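Local coordinates for protein putative cathepsin d (Ixodes ricinus, PDB 5N7Q) that belongs to the pepsin-like aspartic peptidases as a cathepsin D, probably acts as an endopeptidase and is captured here with the inhibitor pepstatin A, at residues R73-V78 / G82-F87; N41-S46 / L109-E114; G203-S208 / P214-K219. One frame throughout, in Å; residues are numbered along the deposited sequence.

Contact 1 (R73-V78 / G82-F87); sequences RNFTIV and GNVEGF
Phe75 and Ile77 pair with Gly86 and Val84 as two antiparallel hydrogen-bonded pairs, and the axes of 73-78 and 82-87 run 4.6 Å apart at 171°. Each pair is closed by two backbone bonds. Ile77 N to Val84 O measures 2.8 Å. Phe75 N to Gly86 O is also short, but the donor stands 37° out of the carbonyl plane. The non-hydrogen-bonded pair Thr76 and Glu85 lies between them.

Phe75, Ile77 and Val84 share the inner face of the hairpin. The Phe75 ring leans across onto the second strand. Its CG sits between the backbone N and the carbonyl carbon (chi1 82°), which lays the ring over Gly86. Gly86 N lies 3.4 Å above the ring plane, offset toward the rim. Gly86 has no side chain, so the ring comes close to the backbone, with CD1 3.3 Å from Gly86 C. Further along the ring, Phe75 CE2 meets Val84 CG1 at 4.0 Å. The same methyl packs against Ile77, with Ile77 CB 3.8 Å from Val84 CG1. These two side chains lie side by side and point the same way. Trp43 touches all three residues from strand 42-45.

On the other face, Thr76, Val78, Asn83 and Glu85 make lighter contacts. Glu85 CB stands 3.5 Å from Phe75 O.

Val78 makes backbone hydrogen bonds to the bound peptide, and Ile77 packs on one of its apolar side chains. This is the active-site flap of pepsin-like aspartic peptidases, a beta hairpin that closes over the substrate cleft.

Contact 2 (N41-S46 / L109-E114); sequences NLWLPS and LVVGGE
Ser46 meets Leu109, and Trp43 meets Val111, where strand 42-45 runs beside strand 103-112, whose last part, 110-112, has turned off to a different sheet or face. This is a small apolar contact at a strand corner in the N-terminal lobe of the pepsin-like fold. The two segments share no hydrogen bond and bury 124 Å² in all.

The closer touch is Ser46 CB to Leu109 CD2, at 3.9 Å. Leu109 CB points away from 41-46, but the end of its side chain comes back. CG lies anti to the carbonyl carbon (chi1 -56°), and the CD2 branch reaches Ser46. The second touch is looser. Trp43 CZ3, on the six-membered ring, is 4.4 Å from Val111 CG2. The methyl approaches the indole obliquely.

The next shell sets these groups in place. Ser46 OG is hydrogen-bonded to Glu107 OE1 and to Lys48 N, so its hydroxyl is held by partners outside the two segments. Leu109 also rests on Lys48 and Phe87. Ala108 packs against Trp43.

The backbone explains why the two segments meet at so few points. Leu44 bonds to Gly106 and Ala108, so the parallel pairing of the strands comes before 109. There the chain turns a corner. Leu109 and Val110 both face Glu85 and form a classic beta bulge. Beyond it, Gly113 takes the N-cap position before helix 114-117. At its phi of 102° and psi of 122° a side chain would jam against the preceding carbonyl O, which calls for glycine.

Trp43 NE1 is hydrogen-bonded to Tyr79 OH, the hydroxyl of the flap tyrosine of pepsin-like peptidases.

Contact 3 (G203-S208 / P214-K219); sequences GVKSVS and PELLCK
Gly203 opens the contact against Cys218, at the end of an antiparallel pairing whose strand axes run 4.7 Å apart at 164°. With chi1 at 176° the sulfur of Cys218 swings to the side opposite the backbone N, and SG comes to 3.8 Å from Gly203 CA. From there it forms the disulfide to Cys222.

Val204 comes next, in a hydrogen-bonded pair with Leu217. The two bonds of this pair differ. Leu217 N to Val204 O is short, at 2.8 Å. Val204 N to Leu217 O is 3.2 Å, and its donor stands 55° out of the carbonyl plane. The side chain of Val204 packs on the second segment through CG2, 3.7 Å from Cys218 CB. Its CB also faces Leu217 CB. Phe272 of strand 270-274 touches Val204 as well.

Lys205 sits opposite Leu216 in a non-hydrogen-bonded pair. The tip of Leu216, CD2, reaches back to Lys205 CB at 3.7 Å. Beyond CG the lysine is extended and leads away from 214-219, and NZ forms a salt bridge with Glu278.

Ser206 pairs with Glu215 through two more bonds. Glu215 N to Ser206 O is 2.8 Å, with the donor almost in line with the carbonyl. Ser206 OG turns to Asn269 O, while the end of Glu215 leads away from the first strand. Ser206 and Glu215 both touch Tyr246 of helix 237-247.

Val207 follows with a loose apolar touch, its CG2 4.2 Å from Pro214 CB.

The whole is a beta hairpin joined by a short loop, set on the C-terminal lobe of the pepsin-like fold. Helix 237-247 packs on the face that carries Ser206, Glu215 and Leu217, and strand 270-274 continues the sheet beyond 203-206.

Overall arrangement
Contacts 1 and 2 belong together, with centres 7 Å apart. Strand 82-95 of contact 1 is the sheet neighbour of strand 103-112 of contact 2, and backbone bonds such as Asn83 O to Gly112 N tie them. Contact 3 lies on the opposite side of the chain's centre, about 39 Å from both, measured between centres. All three are only partly buried. Contacts 1 and 3 are both antiparallel hairpins held by backbone hydrogen bonds. The first has an aromatic and aliphatic inner face and meets the bound peptide through Ile77 and Val78. The third is peripheral, with a disulfide at one end. Contact 2 has only side-chain packing; its touching residues Trp43 and Ser46 are buried.

Contact 1 (R73-V78 / G82-F87)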
# COMPACT_ATOMS: atom_id res chain seq x y z
N ARG A 73 20.44 6.31 -15.89
CA ARG A 73 20.69 4.96 -15.42
C ARG A 73 19.49 4.07 -15.67
O ARG A 73 18.36 4.49 -15.47
CB ARG A 73 20.98 4.92 -13.93
CG ARG A 73 22.37 5.40 -13.55
CD ARG A 73 22.52 5.49 -12.05
NE ARG A 73 21.73 6.59 -11.53
CZ ARG A 73 21.36 6.77 -10.26
NH1 ARG A 73 21.69 5.90 -9.31
NH2 ARG A 73 20.64 7.84 -9.94
N ASN A 74 19.73 2.85 -16.10
CA ASN A 74 18.67 1.86 -16.17
C ASN A 74 18.11 1.56 -14.78
O ASN A 74 18.82 1.58 -13.77
CB ASN A 74 19.19 0.56 -16.79
CG ASN A 74 18.06 -0.37 -17.22
OD1 ASN A 74 17.36 -0.10 -18.20
ND2 ASN A 74 17.88 -1.47 -16.50
N PHE A 75 16.82 1.28 -14.72
CA PHE A 75 16.21 0.79 -13.48
C PHE A 75 15.24 -0.35 -13.81
O PHE A 75 14.63 -0.37 -14.86
CB PHE A 75 15.54 1.90 -12.67
CG PHE A 75 14.14 2.23 -13.14
CD1 PHE A 75 13.94 3.09 -14.21
CD2 PHE A 75 13.03 1.68 -12.51
CE1 PHE A 75 12.65 3.38 -14.65
CE2 PHE A 75 11.75 1.97 -12.95
CZ PHE A 75 11.56 2.82 -14.02
N THR A 76 15.13 -1.28 -12.87
CA THR A 76 14.18 -2.39 -12.98
C THR A 76 13.64 -2.67 -11.60
O THR A 76 14.38 -2.73 -10.62
CB THR A 76 14.79 -3.66 -13.61
OG1 THR A 76 13.75 -4.61 -13.86
CG2 THR A 76 15.88 -4.26 -12.73
N ILE A 77 12.32 -2.84 -11.53
CA ILE A 77 11.69 -3.14 -10.24
C ILE A 77 10.72 -4.28 -10.43
O ILE A 77 9.97 -4.30 -11.43
CB ILE A 77 10.94 -1.94 -9.62
CG1 ILE A 77 11.75 -0.66 -9.71
CG2 ILE A 77 10.58 -2.23 -8.16
CD1 ILE A 77 11.01 0.60 -9.31
N VAL A 78 10.74 -5.19 -9.46
CA VAL A 78 9.86 -6.33 -9.44
C VAL A 78 8.90 -6.17 -8.26
O VAL A 78 9.36 -6.01 -7.13
CB VAL A 78 10.68 -7.62 -9.30
CG1 VAL A 78 9.78 -8.86 -9.33
CG2 VAL A 78 11.69 -7.74 -10.43
N GLY A 82 3.47 -7.09 -10.59
CA GLY A 82 3.93 -6.56 -11.86
C GLY A 82 5.41 -6.23 -11.87
O GLY A 82 6.14 -6.53 -10.94
N ASN A 83 5.84 -5.61 -12.96
CA ASN A 83 7.20 -5.13 -13.03
C ASN A 83 7.34 -3.98 -13.96
O ASN A 83 6.48 -3.72 -14.81
CB ASN A 83 8.11 -6.21 -13.54
CG ASN A 83 7.81 -6.51 -14.95
OD1 ASN A 83 8.56 -6.16 -15.87
ND2 ASN A 83 6.67 -7.11 -15.15
N VAL A 84 8.47 -3.29 -13.80
CA VAL A 84 8.74 -2.06 -14.54
C VAL A 84 10.22 -1.95 -14.84
O VAL A 84 11.08 -2.37 -14.05
CB VAL A 84 8.17 -0.81 -13.80
CG1 VAL A 84 8.81 -0.63 -12.44
CG2 VAL A 84 8.27 0.45 -14.65
N GLU A 85 10.53 -1.41 -16.02
CA GLU A 85 11.90 -1.08 -16.36
C GLU A 85 11.94 0.16 -17.23
O GLU A 85 10.99 0.47 -17.97
CB GLU A 85 12.61 -2.26 -17.02
CG GLU A 85 12.07 -2.66 -18.35
CD GLU A 85 12.87 -3.78 -19.00
OE1 GLU A 85 13.14 -3.66 -20.23
OE2 GLU A 85 13.23 -4.75 -18.29
N GLY A 86 13.00 0.93 -17.09
CA GLY A 86 13.19 2.12 -17.91
C GLY A 86 14.49 2.80 -17.50
O GLY A 86 15.44 2.11 -17.11
N PHE A 87 14.49 4.13 -17.49
CA PHE A 87 15.67 4.91 -17.08
C PHE A 87 15.29 6.00 -16.12
O PHE A 87 14.15 6.50 -16.13
CB PHE A 87 16.38 5.49 -18.32
CG PHE A 87 15.54 6.43 -19.13
CD1 PHE A 87 14.68 5.95 -20.12
CD2 PHE A 87 15.56 7.79 -18.88
CE1 PHE A 87 13.88 6.82 -20.85
CE2 PHE A 87 14.76 8.66 -19.61
CZ PHE A 87 13.93 8.18 -20.59

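Contact 2 (N41-S46 / L109-E114)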
# COMPACT_ATOMS: atom_id res chain seq x y z
N ASN A 41 10.45 3.54 -4.70
CA ASN A 41 10.72 4.26 -5.96
C ASN A 41 9.49 4.97 -6.49
O ASN A 41 8.36 4.47 -6.32
CB ASN A 41 11.22 3.29 -7.03
CG ASN A 41 12.61 2.78 -6.74
OD1 ASN A 41 12.77 1.86 -5.96
ND2 ASN A 41 13.63 3.43 -7.33
N LEU A 42 9.72 6.11 -7.14
CA LEU A 42 8.70 6.79 -7.94
C LEU A 42 8.94 6.47 -9.41
O LEU A 42 10.07 6.59 -9.90
CB LEU A 42 8.80 8.30 -7.75
CG LEU A 42 7.91 9.20 -8.61
CD1 LEU A 42 6.42 8.96 -8.49
CD2 LEU A 42 8.28 10.62 -8.26
N TRP A 43 7.89 6.09 -10.12
CA TRP A 43 8.00 5.96 -11.59
C TRP A 43 6.69 6.30 -12.27
O TRP A 43 5.62 6.21 -11.68
CB TRP A 43 8.50 4.59 -12.03
CG TRP A 43 7.59 3.44 -11.70
CD1 TRP A 43 7.66 2.63 -10.57
CD2 TRP A 43 6.46 2.99 -12.43
NE1 TRP A 43 6.65 1.72 -10.58
CE2 TRP A 43 5.87 1.94 -11.69
CE3 TRP A 43 5.85 3.41 -13.62
CZ2 TRP A 43 4.75 1.24 -12.15
CZ3 TRP A 43 4.72 2.71 -14.07
CH2 TRP A 43 4.18 1.66 -13.31
N LEU A 44 6.82 6.72 -13.53
CA LEU A 44 5.71 7.14 -14.40
C LEU A 44 6.01 6.66 -15.81
O LEU A 44 7.18 6.45 -16.16
CB LEU A 44 5.56 8.66 -14.40
CG LEU A 44 5.12 9.28 -13.07
CD1 LEU A 44 5.35 10.76 -13.09
CD2 LEU A 44 3.69 8.89 -12.71
N PRO A 45 4.95 6.50 -16.65
CA PRO A 45 5.21 6.13 -18.05
C PRO A 45 5.96 7.24 -18.79
O PRO A 45 5.66 8.40 -18.60
CB PRO A 45 3.79 5.97 -18.63
CG PRO A 45 2.88 5.84 -17.42
CD PRO A 45 3.52 6.73 -16.41
N SER A 46 6.92 6.88 -19.63
CA SER A 46 7.72 7.86 -20.39
C SER A 46 7.03 8.28 -21.70
O SER A 46 6.46 7.45 -22.38
CB SER A 46 9.04 7.22 -20.77
OG SER A 46 9.90 8.16 -21.35
N LEU A 109 9.59 2.38 -19.62
CA LEU A 109 9.49 1.93 -21.01
C LEU A 109 8.81 0.58 -21.17
O LEU A 109 8.15 0.37 -22.19
CB LEU A 109 10.88 1.88 -21.66
CG LEU A 109 11.70 3.16 -21.63
CD1 LEU A 109 13.07 2.92 -22.25
CD2 LEU A 109 10.98 4.28 -22.36
N VAL A 110 9.01 -0.32 -20.21
CA VAL A 110 8.42 -1.66 -20.29
C VAL A 110 7.74 -1.95 -18.96
O VAL A 110 8.35 -1.85 -17.90
CB VAL A 110 9.48 -2.73 -20.65
CG1 VAL A 110 8.89 -4.13 -20.68
CG2 VAL A 110 10.09 -2.42 -22.01
N VAL A 111 6.48 -2.37 -19.04
CA VAL A 111 5.67 -2.65 -17.87
C VAL A 111 5.05 -4.01 -18.09
O VAL A 111 4.61 -4.34 -19.21
CB VAL A 111 4.60 -1.56 -17.62
CG1 VAL A 111 3.65 -1.93 -16.49
CG2 VAL A 111 5.28 -0.22 -17.32
N GLY A 112 5.01 -4.81 -17.02
CA GLY A 112 4.31 -6.06 -17.06
C GLY A 112 3.38 -6.23 -15.87
O GLY A 112 3.55 -5.59 -14.83
N GLY A 113 2.38 -7.09 -16.05
CA GLY A 113 1.43 -7.41 -15.00
C GLY A 113 0.12 -6.66 -15.26
O GLY A 113 0.11 -5.44 -15.32
N GLU A 114 -0.97 -7.41 -15.39
CA GLU A 114 -2.29 -6.81 -15.63
C GLU A 114 -2.67 -5.75 -14.60
O GLU A 114 -3.31 -4.76 -14.96
CB GLU A 114 -3.37 -7.91 -15.70
CG GLU A 114 -4.72 -7.46 -16.26
CD GLU A 114 -5.69 -6.92 -15.22
OE1 GLU A 114 -5.39 -7.03 -14.01
OE2 GLU A 114 -6.76 -6.39 -15.61

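Contact 3 (G203-S208 / P214-K219)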
# COMPACT_ATOMS: atom_id res chain seq x y z
N GLY A 203 0.46 -12.23 17.82
CA GLY A 203 -0.37 -13.38 17.45
C GLY A 203 -1.47 -13.02 16.48
O GLY A 203 -1.73 -11.85 16.23
N VAL A 204 -2.08 -14.06 15.92
CA VAL A 204 -3.20 -13.92 14.99
C VAL A 204 -4.18 -15.00 15.40
O VAL A 204 -3.75 -16.13 15.67
CB VAL A 204 -2.75 -14.14 13.52
CG1 VAL A 204 -3.93 -14.04 12.56
CG2 VAL A 204 -1.68 -13.14 13.12
N LYS A 205 -5.46 -14.69 15.52
CA LYS A 205 -6.43 -15.71 15.94
C LYS A 205 -7.79 -15.48 15.38
O LYS A 205 -8.13 -14.36 14.98
CB LYS A 205 -6.52 -15.77 17.46
CG LYS A 205 -7.10 -14.53 18.11
CD LYS A 205 -7.17 -14.65 19.63
CE LYS A 205 -7.57 -13.32 20.25
NZ LYS A 205 -7.53 -13.33 21.74
N SER A 206 -8.59 -16.54 15.37
CA SER A 206 -10.01 -16.44 15.07
C SER A 206 -10.73 -17.35 16.04
O SER A 206 -10.29 -18.49 16.25
CB SER A 206 -10.29 -16.88 13.64
OG SER A 206 -11.64 -16.58 13.33
N VAL A 207 -11.79 -16.85 16.65
CA VAL A 207 -12.52 -17.58 17.68
C VAL A 207 -13.98 -17.57 17.25
O VAL A 207 -14.67 -16.57 17.40
CB VAL A 207 -12.35 -16.90 19.06
CG1 VAL A 207 -12.98 -17.76 20.15
CG2 VAL A 207 -10.88 -16.63 19.34
N SER A 208 -14.45 -18.68 16.72
CA SER A 208 -15.83 -18.76 16.25
C SER A 208 -16.77 -19.19 17.36
O SER A 208 -16.42 -20.06 18.15
CB SER A 208 -15.93 -19.76 15.11
OG SER A 208 -17.27 -19.84 14.66
N PRO A 214 -10.78 -22.57 18.91
CA PRO A 214 -10.31 -21.41 18.19
C PRO A 214 -9.29 -21.81 17.13
O PRO A 214 -8.92 -22.96 17.04
CB PRO A 214 -9.62 -20.59 19.27
CG PRO A 214 -9.02 -21.64 20.16
CD PRO A 214 -10.02 -22.77 20.17
N GLU A 215 -8.81 -20.84 16.35
CA GLU A 215 -7.74 -21.05 15.40
C GLU A 215 -6.64 -20.06 15.78
O GLU A 215 -6.81 -18.86 15.61
CB GLU A 215 -8.26 -20.80 13.98
CG GLU A 215 -7.24 -20.93 12.87
CD GLU A 215 -6.74 -22.33 12.64
OE1 GLU A 215 -7.37 -23.30 13.07
OE2 GLU A 215 -5.69 -22.45 11.98
N LEU A 216 -5.53 -20.59 16.30
CA LEU A 216 -4.42 -19.77 16.82
C LEU A 216 -3.22 -19.88 15.89
O LEU A 216 -2.64 -20.95 15.73
CB LEU A 216 -4.05 -20.19 18.26
CG LEU A 216 -5.19 -20.23 19.28
CD1 LEU A 216 -4.67 -20.58 20.67
CD2 LEU A 216 -5.99 -18.94 19.39
N LEU A 217 -2.87 -18.76 15.25
CA LEU A 217 -1.81 -18.68 14.28
C LEU A 217 -0.77 -17.68 14.77
O LEU A 217 -0.96 -17.05 15.82
CB LEU A 217 -2.41 -18.26 12.94
CG LEU A 217 -3.38 -19.32 12.42
CD1 LEU A 217 -4.21 -18.73 11.31
CD2 LEU A 217 -2.64 -20.55 11.96
N CYS A 218 0.33 -17.55 14.02
CA CYS A 218 1.45 -16.73 14.49
C CYS A 218 1.69 -17.07 15.97
O CYS A 218 1.86 -16.19 16.81
CB CYS A 218 1.13 -15.25 14.30
SG CYS A 218 2.37 -14.11 14.94
N LYS A 219 1.65 -18.37 16.28
CA LYS A 219 1.53 -18.79 17.67
C LYS A 219 2.68 -18.31 18.55
O LYS A 219 2.45 -17.85 19.67
CB LYS A 219 1.34 -20.31 17.77
CG LYS A 219 1.07 -20.79 19.19
CD LYS A 219 -0.35 -20.48 19.63
CE LYS A 219 -0.54 -20.66 21.12
NZ LYS A 219 -0.15 -19.45 21.89